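Local coordinates for TT1696 protein (Thermus thermophilus, PDB 1UFB) that is of unknown function but, as a HEPN-domain protein, may bind DNA, at residues His17-Leu22 and Glu111-Ala116; Ala30-Gln35 and Pro88-Asp93; Asp60-Leu65 and Val69-Asp74. All coordinates share one frame; numbering follows the deposited sequence.

Contact 1: residues His17-Leu22 and Glu111-Ala116; sequences HAQGSL and EALDLA
Ala18 and Leu113 mark the closest backbone approach between His17-Leu22 of helix 4-24 and Glu111-Ala116 of helix 106-126, two helical segments that run nearly antiparallel, at 166°. Their axes come no nearer than 10.4 Å, a wide spacing that a single leucine bridges. Leu113 reaches across with its CG beside the backbone N and anti to the carbonyl carbon (chi1 -72°), and its two methyls are shared out among three partners. CD2 faces the methyl of Ala18, with Ala18 CB to Leu113 CD2 at 3.4 Å, and also lies near the aliphatic part of Gln19, whose CG is 3.8 Å from Leu113 CD2. The Gln19 chain crosses Leu113 at about a right angle and touches it with CG, not with its amide. One helical turn beyond Ala18, Leu22 sends CD2 to within 3.3 Å of Leu113 CD1. Both methyl pairs are closer than ordinary van der Waals contact, so the packing here is tight. On another side of helix 4-24, the hydroxyl of Ser21 turns back onto its own helix, and OG donates to His17 O at 2.6 Å, from above the carbonyl plane; Ser21 N reaches the same oxygen from the opposite face. The ring of His17 points into the dimer interface, where it hydrogen-bonds Asp26 and His17 of the second subunit. Helix 4-24 thus turns His17 to the second subunit, while between these two segments the contact is made by apolar carbons converging on Leu113, with Leu15 and Ala109 as neighbours, by shape and not by directed bonds.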
loop_
_atom_site.group_PDB
_atom_site.type_symbol
_atom_site.label_atom_id
_atom_site.label_comp_id
_atom_site.label_asym_id
_atom_site.label_seq_id
_atom_site.Cartn_x
_atom_site.Cartn_y
_atom_site.Cartn_z
ATOM N N HIS A 17 -7.371 -4.426 -8.406
ATOM C CA HIS A 17 -7.491 -3.175 -7.635
ATOM C C HIS A 17 -6.769 -2.032 -8.432
ATOM O O HIS A 17 -7.235 -0.873 -8.410
ATOM C CB HIS A 17 -6.827 -3.228 -6.235
ATOM C CG HIS A 17 -6.974 -1.928 -5.486
ATOM N ND1 HIS A 17 -8.198 -1.467 -5.035
ATOM C CD2 HIS A 17 -6.071 -0.992 -5.130
ATOM C CE1 HIS A 17 -8.030 -0.308 -4.420
ATOM N NE2 HIS A 17 -6.752 0.003 -4.457
ATOM N N ALA A 18 -5.620 -2.321 -9.049
ATOM C CA ALA A 18 -4.919 -1.262 -9.815
ATOM C C ALA A 18 -5.786 -0.838 -11.028
ATOM O O ALA A 18 -5.826 0.331 -11.389
ATOM C CB ALA A 18 -3.442 -1.739 -10.297
ATOM N N GLN A 19 -6.454 -1.803 -11.667
ATOM C CA GLN A 19 -7.309 -1.488 -12.815
ATOM C C GLN A 19 -8.481 -0.607 -12.391
ATOM O O GLN A 19 -8.875 0.362 -13.097
ATOM C CB GLN A 19 -7.858 -2.777 -13.411
ATOM C CG GLN A 19 -6.888 -3.436 -14.300
ATOM C CD GLN A 19 -7.592 -4.367 -15.217
ATOM O OE1 GLN A 19 -7.996 -5.484 -14.807
ATOM N NE2 GLN A 19 -7.803 -3.915 -16.478
ATOM N N GLY A 20 -9.059 -0.926 -11.230
ATOM C CA GLY A 20 -10.157 -0.130 -10.732
ATOM C C GLY A 20 -9.655 1.226 -10.273
ATOM O O GLY A 20 -10.389 2.218 -10.348
ATOM N N SER A 21 -8.399 1.295 -9.823
ATOM C CA SER A 21 -7.854 2.573 -9.321
ATOM C C SER A 21 -7.680 3.529 -10.505
ATOM O O SER A 21 -7.806 4.727 -10.383
ATOM C CB SER A 21 -6.523 2.299 -8.647
ATOM O OG SER A 21 -6.744 1.527 -7.460
ATOM N N LEU A 22 -7.404 2.935 -11.652
ATOM C CA LEU A 22 -7.217 3.669 -12.886
ATOM C C LEU A 22 -8.580 4.327 -13.161
ATOM O O LEU A 22 -8.632 5.510 -13.447
ATOM C CB LEU A 22 -6.783 2.660 -13.969
ATOM C CG LEU A 22 -6.406 3.063 -15.404
ATOM C CD1 LEU A 22 -5.171 4.024 -15.393
ATOM C CD2 LEU A 22 -6.046 1.750 -16.196
ATOM N N GLU A 111 0.866 1.947 -18.112
ATOM C CA GLU A 111 2.112 1.245 -18.381
ATOM C C GLU A 111 2.439 0.339 -17.157
ATOM O O GLU A 111 2.837 -0.835 -17.303
ATOM C CB GLU A 111 3.256 2.235 -18.594
ATOM C CG GLU A 111 4.589 1.492 -18.660
ATOM C CD GLU A 111 5.711 2.482 -18.764
ATOM O OE1 GLU A 111 6.074 3.151 -17.731
ATOM O OE2 GLU A 111 6.195 2.585 -19.924
ATOM N N ALA A 112 2.198 0.863 -15.946
ATOM C CA ALA A 112 2.472 0.061 -14.738
ATOM C C ALA A 112 1.630 -1.221 -14.755
ATOM O O ALA A 112 2.145 -2.316 -14.444
ATOM C CB ALA A 112 2.219 0.921 -13.486
ATOM N N LEU A 113 0.345 -1.105 -15.123
ATOM C CA LEU A 113 -0.501 -2.312 -15.240
ATOM C C LEU A 113 0.068 -3.246 -16.297
ATOM O O LEU A 113 0.101 -4.446 -16.102
ATOM C CB LEU A 113 -1.954 -1.975 -15.629
ATOM C CG LEU A 113 -2.837 -1.324 -14.561
ATOM C CD1 LEU A 113 -4.038 -0.663 -15.215
ATOM C CD2 LEU A 113 -3.337 -2.358 -13.623
ATOM N N ASP A 114 0.548 -2.696 -17.408
ATOM C CA ASP A 114 1.108 -3.530 -18.464
ATOM C C ASP A 114 2.299 -4.334 -17.960
ATOM O O ASP A 114 2.440 -5.551 -18.259
ATOM C CB ASP A 114 1.614 -2.660 -19.635
ATOM C CG ASP A 114 0.482 -2.043 -20.454
ATOM O OD1 ASP A 114 -0.671 -2.519 -20.359
ATOM O OD2 ASP A 114 0.767 -1.087 -21.197
ATOM N N LEU A 115 3.174 -3.658 -17.225
ATOM C CA LEU A 115 4.391 -4.303 -16.707
ATOM C C LEU A 115 4.039 -5.379 -15.659
ATOM O O LEU A 115 4.623 -6.469 -15.642
ATOM C CB LEU A 115 5.352 -3.217 -16.125
ATOM C CG LEU A 115 5.829 -2.166 -17.155
ATOM C CD1 LEU A 115 6.738 -1.115 -16.478
ATOM C CD2 LEU A 115 6.600 -2.890 -18.265
ATOM N N ALA A 116 3.086 -5.074 -14.801
ATOM C CA ALA A 116 2.690 -6.040 -13.797
ATOM C C ALA A 116 2.041 -7.244 -14.459
ATOM O O ALA A 116 2.281 -8.415 -14.041
ATOM C CB ALA A 116 1.725 -5.406 -12.768
#

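Contact 2: residues Ala30-Gln35 and Pro88-Asp93; sequences ACFAAQ and PTRYPD
Phe32 and Arg90 meet because their torsions bring the two side chains together: the phenyl CG stands anti to the backbone N (chi1 174°), while the arginine chain bends at chi3 (-74°) and lays its end over the ring. Arg90 CD sits above the middle of one face, 3.8 Å from the centroid of the Phe32 ring, in a CH-pi contact. Farther along, Arg90 NE comes to 3.2 Å from Phe32 CE1 over that face. The guanidinium is tilted 44° from the phenyl plane and lies between two rings, Phe32 toward one face and Tyr91 toward the other. Thr89 adds the helix-side packing: its OG1 is 3.4 Å from Phe32 CB and its CG2 is 3.7 Å from Cys31 CB, while the hydroxyl finds its hydrogen bond at Tyr85 O. Polar partners fix the arginine further, Tyr86 O taking NH2 and Gln36 of the second subunit taking NH1, and the Tyr86 ring adds a cation-pi contact. With an alanine in place of Phe32, Arg90 would probably lose the CH-pi contact, and a gap would open under its CD and NE. Ala30-Gln35 belongs to helix 27-48 and Pro88-Asp93 to the connection between helices 73-83 and 106-126, so this is a buried CH-pi contact between arginine and phenylalanine that seats an interhelical loop on the helical bundle of a HEPN domain, within its dimer interface.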
loop_
_atom_site.group_PDB
_atom_site.type_symbol
_atom_site.label_atom_id
_atom_site.label_comp_id
_atom_site.label_asym_id
_atom_site.label_seq_id
_atom_site.Cartn_x
_atom_site.Cartn_y
_atom_site.Cartn_z
ATOM N N ALA A 30 -2.714 3.367 -8.293
ATOM C CA ALA A 30 -2.738 2.306 -9.291
ATOM C C ALA A 30 -1.310 1.772 -9.510
ATOM O O ALA A 30 -1.093 0.564 -9.709
ATOM C CB ALA A 30 -3.305 2.854 -10.688
ATOM N N CYS A 31 -0.330 2.658 -9.529
ATOM C CA CYS A 31 1.039 2.254 -9.726
ATOM C C CYS A 31 1.526 1.405 -8.533
ATOM O O CYS A 31 2.267 0.431 -8.705
ATOM C CB CYS A 31 1.978 3.463 -9.799
ATOM S SG CYS A 31 1.778 4.343 -11.452
ATOM N N PHE A 32 1.148 1.843 -7.336
ATOM C CA PHE A 32 1.538 1.073 -6.150
ATOM C C PHE A 32 0.898 -0.335 -6.209
ATOM O O PHE A 32 1.568 -1.363 -6.021
ATOM C CB PHE A 32 1.072 1.835 -4.899
ATOM C CG PHE A 32 1.287 1.057 -3.619
ATOM C CD1 PHE A 32 2.582 0.920 -3.127
ATOM C CD2 PHE A 32 0.212 0.453 -2.947
ATOM C CE1 PHE A 32 2.829 0.198 -1.962
ATOM C CE2 PHE A 32 0.434 -0.300 -1.739
ATOM C CZ PHE A 32 1.749 -0.414 -1.268
ATOM N N ALA A 33 -0.388 -0.386 -6.539
ATOM C CA ALA A 33 -1.086 -1.652 -6.614
ATOM C C ALA A 33 -0.463 -2.522 -7.699
ATOM O O ALA A 33 -0.397 -3.700 -7.530
ATOM C CB ALA A 33 -2.650 -1.434 -6.824
ATOM N N ALA A 34 0.035 -1.947 -8.796
ATOM C CA ALA A 34 0.677 -2.754 -9.825
ATOM C C ALA A 34 1.991 -3.333 -9.283
ATOM O O ALA A 34 2.346 -4.509 -9.514
ATOM C CB ALA A 34 0.959 -1.885 -11.090
ATOM N N GLN A 35 2.779 -2.505 -8.604
ATOM C CA GLN A 35 4.023 -3.083 -8.023
ATOM C C GLN A 35 3.617 -4.233 -7.022
ATOM O O GLN A 35 4.307 -5.271 -6.949
ATOM C CB GLN A 35 4.815 -1.987 -7.244
ATOM C CG GLN A 35 6.103 -2.478 -6.508
ATOM C CD GLN A 35 5.804 -3.212 -5.161
ATOM O OE1 GLN A 35 4.767 -2.993 -4.548
ATOM N NE2 GLN A 35 6.781 -4.064 -4.679
ATOM N N PRO A 88 7.641 5.870 -3.462
ATOM C CA PRO A 88 7.318 7.193 -4.041
ATOM C C PRO A 88 5.882 7.480 -4.387
ATOM O O PRO A 88 5.460 8.624 -4.415
ATOM C CB PRO A 88 8.279 7.302 -5.265
ATOM C CG PRO A 88 9.539 6.467 -4.755
ATOM C CD PRO A 88 8.757 5.230 -4.192
ATOM N N THR A 89 5.101 6.451 -4.628
ATOM C CA THR A 89 3.697 6.663 -4.933
ATOM C C THR A 89 2.874 7.091 -3.727
ATOM O O THR A 89 1.770 7.553 -3.871
ATOM C CB THR A 89 3.095 5.373 -5.468
ATOM O OG1 THR A 89 3.496 4.262 -4.610
ATOM C CG2 THR A 89 3.632 5.105 -6.883
ATOM N N ARG A 90 3.411 6.961 -2.518
ATOM C CA ARG A 90 2.628 7.222 -1.291
ATOM C C ARG A 90 3.272 8.226 -0.325
ATOM O O ARG A 90 2.602 8.725 0.567
ATOM C CB ARG A 90 2.487 5.920 -0.476
ATOM C CG ARG A 90 1.771 4.781 -1.223
ATOM C CD ARG A 90 1.763 3.519 -0.363
ATOM N NE ARG A 90 3.083 2.894 -0.314
ATOM C CZ ARG A 90 3.687 2.450 0.814
ATOM N NH1 ARG A 90 3.110 2.573 2.044
ATOM N NH2 ARG A 90 4.816 1.757 0.703
ATOM N N TYR A 91 4.570 8.474 -0.483
ATOM C CA TYR A 91 5.266 9.312 0.505
ATOM C C TYR A 91 5.770 10.595 -0.108
ATOM O O TYR A 91 6.616 10.562 -0.990
ATOM C CB TYR A 91 6.420 8.521 1.166
ATOM C CG TYR A 91 5.879 7.435 2.079
ATOM C CD1 TYR A 91 5.978 6.063 1.736
ATOM C CD2 TYR A 91 5.193 7.769 3.256
ATOM C CE1 TYR A 91 5.385 5.025 2.574
ATOM C CE2 TYR A 91 4.590 6.747 4.105
ATOM C CZ TYR A 91 4.709 5.371 3.734
ATOM O OH TYR A 91 4.202 4.370 4.561
ATOM N N PRO A 92 5.271 11.746 0.403
ATOM C CA PRO A 92 5.656 13.070 -0.127
ATOM C C PRO A 92 7.150 13.352 -0.185
ATOM O O PRO A 92 7.638 13.889 -1.181
ATOM C CB PRO A 92 4.885 14.045 0.763
ATOM C CG PRO A 92 3.639 13.217 1.126
ATOM C CD PRO A 92 4.282 11.877 1.505
ATOM N N ASP A 93 7.888 12.942 0.833
ATOM C CA ASP A 93 9.335 13.189 0.840
ATOM C C ASP A 93 10.121 12.436 -0.265
ATOM O O ASP A 93 11.318 12.580 -0.375
ATOM C CB ASP A 93 9.916 12.913 2.226
ATOM C CG ASP A 93 9.631 11.472 2.733
ATOM O OD1 ASP A 93 8.750 10.722 2.212
ATOM O OD2 ASP A 93 10.293 11.093 3.685
#

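Contact 3: residues Asp60-Leu65 and Val69-Asp74; sequences DLLADL and VDVPED
Leu62 is the first residue of Asp60-Leu65 to meet the second segment, and it does so near the end of the short helix 58-63. Its CG lies beside the backbone N and anti to the carbonyl carbon (chi1 -77°), a setting that carries the CD2 methyl to Val71, where Leu62 CD2 and Val71 CG1 are 4.0 Å apart. The two side chains cross at a slant. The backbone takes part as well, since Leu62 O lies 3.9 Å from Val71 CG2; CG1 of the valine thus meets the Leu62 side chain, while CG2 meets its carbonyl and also Leu65. Helix 73-83 adds to the surroundings of Leu62 through Leu75 and Ala79. After the helix the chain opens out, and Leu65 brings its side chain back toward the partner segment. Its CD1 touches both valines: it is 3.9 Å from Val69 CG1, while Leu65 CD1 to Val71 CG2 measures 4.1 Å. Leu65 crosses Val71 at about a right angle but Val69 more obliquely. Val69 also approaches with its CB, 4.2 Å from Leu65 CB.

Val69 and Val71 are two positions apart on an extended strip of chain, and both direct their side chains at the leucines, whereas Asp70 between them points away. Phe122 of helix 106-126 touches Leu65, Val69 and Val71, and Leu45 and His46 of helix 27-48 also pack against Leu65, which ties the turn to two long helices. The contacts between side chains of the two segments are all aliphatic and at ordinary van der Waals distances, implying that this short connection between helices 58-63 and 73-83 is packed together by aliphatic side chains, with no charge pair between the segments.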
loop_
_atom_site.group_PDB
_atom_site.type_symbol
_atom_site.label_atom_id
_atom_site.label_comp_id
_atom_site.label_asym_id
_atom_site.label_seq_id
_atom_site.Cartn_x
_atom_site.Cartn_y
_atom_site.Cartn_z
ATOM N N ASP A 60 15.120 -8.044 -7.083
ATOM C CA ASP A 60 15.681 -9.160 -6.283
ATOM C C ASP A 60 14.798 -10.430 -6.443
ATOM O O ASP A 60 15.302 -11.548 -6.442
ATOM C CB ASP A 60 15.693 -8.872 -4.783
ATOM C CG ASP A 60 16.802 -7.902 -4.354
ATOM O OD1 ASP A 60 17.973 -8.211 -4.518
ATOM O OD2 ASP A 60 16.498 -6.834 -3.818
ATOM N N LEU A 61 13.472 -10.229 -6.489
ATOM C CA LEU A 61 12.530 -11.334 -6.606
ATOM C C LEU A 61 12.784 -12.180 -7.861
ATOM O O LEU A 61 12.657 -13.427 -7.819
ATOM C CB LEU A 61 11.069 -10.803 -6.575
ATOM C CG LEU A 61 10.739 -10.356 -5.120
ATOM C CD1 LEU A 61 9.327 -9.698 -5.061
ATOM C CD2 LEU A 61 10.781 -11.537 -4.175
ATOM N N LEU A 62 13.148 -11.497 -8.943
ATOM C CA LEU A 62 13.459 -12.151 -10.197
ATOM C C LEU A 62 14.853 -12.772 -10.165
ATOM O O LEU A 62 15.070 -13.796 -10.759
ATOM C CB LEU A 62 13.457 -11.148 -11.336
ATOM C CG LEU A 62 12.074 -10.697 -11.845
ATOM C CD1 LEU A 62 12.239 -9.530 -12.843
ATOM C CD2 LEU A 62 11.374 -11.852 -12.505
ATOM N N ALA A 63 15.804 -12.103 -9.522
ATOM C CA ALA A 63 17.201 -12.584 -9.456
ATOM C C ALA A 63 17.382 -13.799 -8.607
ATOM O O ALA A 63 18.315 -14.581 -8.833
ATOM C CB ALA A 63 18.136 -11.459 -8.904
ATOM N N ASP A 64 16.527 -13.965 -7.618
ATOM C CA ASP A 64 16.657 -15.080 -6.695
ATOM C C ASP A 64 15.930 -16.353 -7.151
ATOM O O ASP A 64 15.914 -17.337 -6.434
ATOM C CB ASP A 64 16.120 -14.664 -5.307
ATOM C CG ASP A 64 16.938 -13.507 -4.653
ATOM O OD1 ASP A 64 18.089 -13.199 -5.091
ATOM O OD2 ASP A 64 16.410 -12.894 -3.678
ATOM N N LEU A 65 15.298 -16.331 -8.316
ATOM C CA LEU A 65 14.579 -17.532 -8.783
ATOM C C LEU A 65 15.513 -18.712 -9.135
ATOM O O LEU A 65 16.663 -18.497 -9.529
ATOM C CB LEU A 65 13.749 -17.178 -9.996
ATOM C CG LEU A 65 12.495 -16.361 -9.727
ATOM C CD1 LEU A 65 11.954 -15.868 -11.082
ATOM C CD2 LEU A 65 11.489 -17.172 -8.890
ATOM N N VAL A 69 14.647 -21.437 -14.004
ATOM C CA VAL A 69 13.657 -20.444 -14.453
ATOM C C VAL A 69 14.350 -19.401 -15.291
ATOM O O VAL A 69 15.190 -18.638 -14.824
ATOM C CB VAL A 69 12.943 -19.710 -13.245
ATOM C CG1 VAL A 69 11.865 -18.750 -13.778
ATOM C CG2 VAL A 69 12.291 -20.702 -12.312
ATOM N N ASP A 70 13.984 -19.331 -16.538
ATOM C CA ASP A 70 14.584 -18.359 -17.415
ATOM C C ASP A 70 13.818 -17.023 -17.348
ATOM O O ASP A 70 12.615 -16.976 -17.573
ATOM C CB ASP A 70 14.563 -18.909 -18.818
ATOM C CG ASP A 70 14.787 -17.856 -19.837
ATOM O OD1 ASP A 70 13.834 -17.569 -20.606
ATOM O OD2 ASP A 70 15.904 -17.306 -19.872
ATOM N N VAL A 71 14.529 -15.945 -17.050
ATOM C CA VAL A 71 13.922 -14.634 -16.917
ATOM C C VAL A 71 14.274 -13.760 -18.097
ATOM O O VAL A 71 15.424 -13.344 -18.225
ATOM C CB VAL A 71 14.439 -13.938 -15.624
ATOM C CG1 VAL A 71 13.938 -12.518 -15.558
ATOM C CG2 VAL A 71 14.043 -14.756 -14.418
ATOM N N PRO A 72 13.288 -13.425 -18.949
ATOM C CA PRO A 72 13.656 -12.584 -20.086
ATOM C C PRO A 72 14.126 -11.224 -19.608
ATOM O O PRO A 72 13.694 -10.759 -18.530
ATOM C CB PRO A 72 12.370 -12.491 -20.907
ATOM C CG PRO A 72 11.595 -13.716 -20.511
ATOM C CD PRO A 72 11.876 -13.839 -19.022
ATOM N N GLU A 73 14.981 -10.592 -20.409
ATOM C CA GLU A 73 15.511 -9.270 -20.088
ATOM C C GLU A 73 14.429 -8.196 -19.935
ATOM O O GLU A 73 14.621 -7.210 -19.175
ATOM C CB GLU A 73 16.479 -8.808 -21.172
ATOM C CG GLU A 73 17.034 -7.408 -20.937
ATOM C CD GLU A 73 17.965 -7.318 -19.707
ATOM O OE1 GLU A 73 18.350 -8.369 -19.097
ATOM O OE2 GLU A 73 18.316 -6.169 -19.353
ATOM N N ASP A 74 13.334 -8.341 -20.704
ATOM C CA ASP A 74 12.263 -7.359 -20.616
ATOM C C ASP A 74 11.605 -7.382 -19.227
ATOM O O ASP A 74 11.096 -6.346 -18.791
ATOM C CB ASP A 74 11.259 -7.499 -21.790
ATOM C CG ASP A 74 10.262 -8.659 -21.651
ATOM O OD1 ASP A 74 10.473 -9.669 -20.931
ATOM O OD2 ASP A 74 9.223 -8.540 -22.343
#

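How the contacts relate
Sequence order nests the three contacts: contact 3 lies within the loop closed by contact 2, which lies within that closed by contact 1. Contacts 1 and 2 are direct neighbours, their centres about 12 Å apart, and they join through helix 27-48: Ala18 CB is 3.6 Å from Ala33 CB, and Ala116 CB is 3.4 Å from Ala34 O. Both also reach the second subunit. Contact 3 stands apart, its centre about 21 Å from that of contact 1 and about 23 Å from that of contact 2, across the centre of the chain, and the second subunit does not touch it. No active site is established here; predicted phosphorylation of His13 is not seen in the crystal.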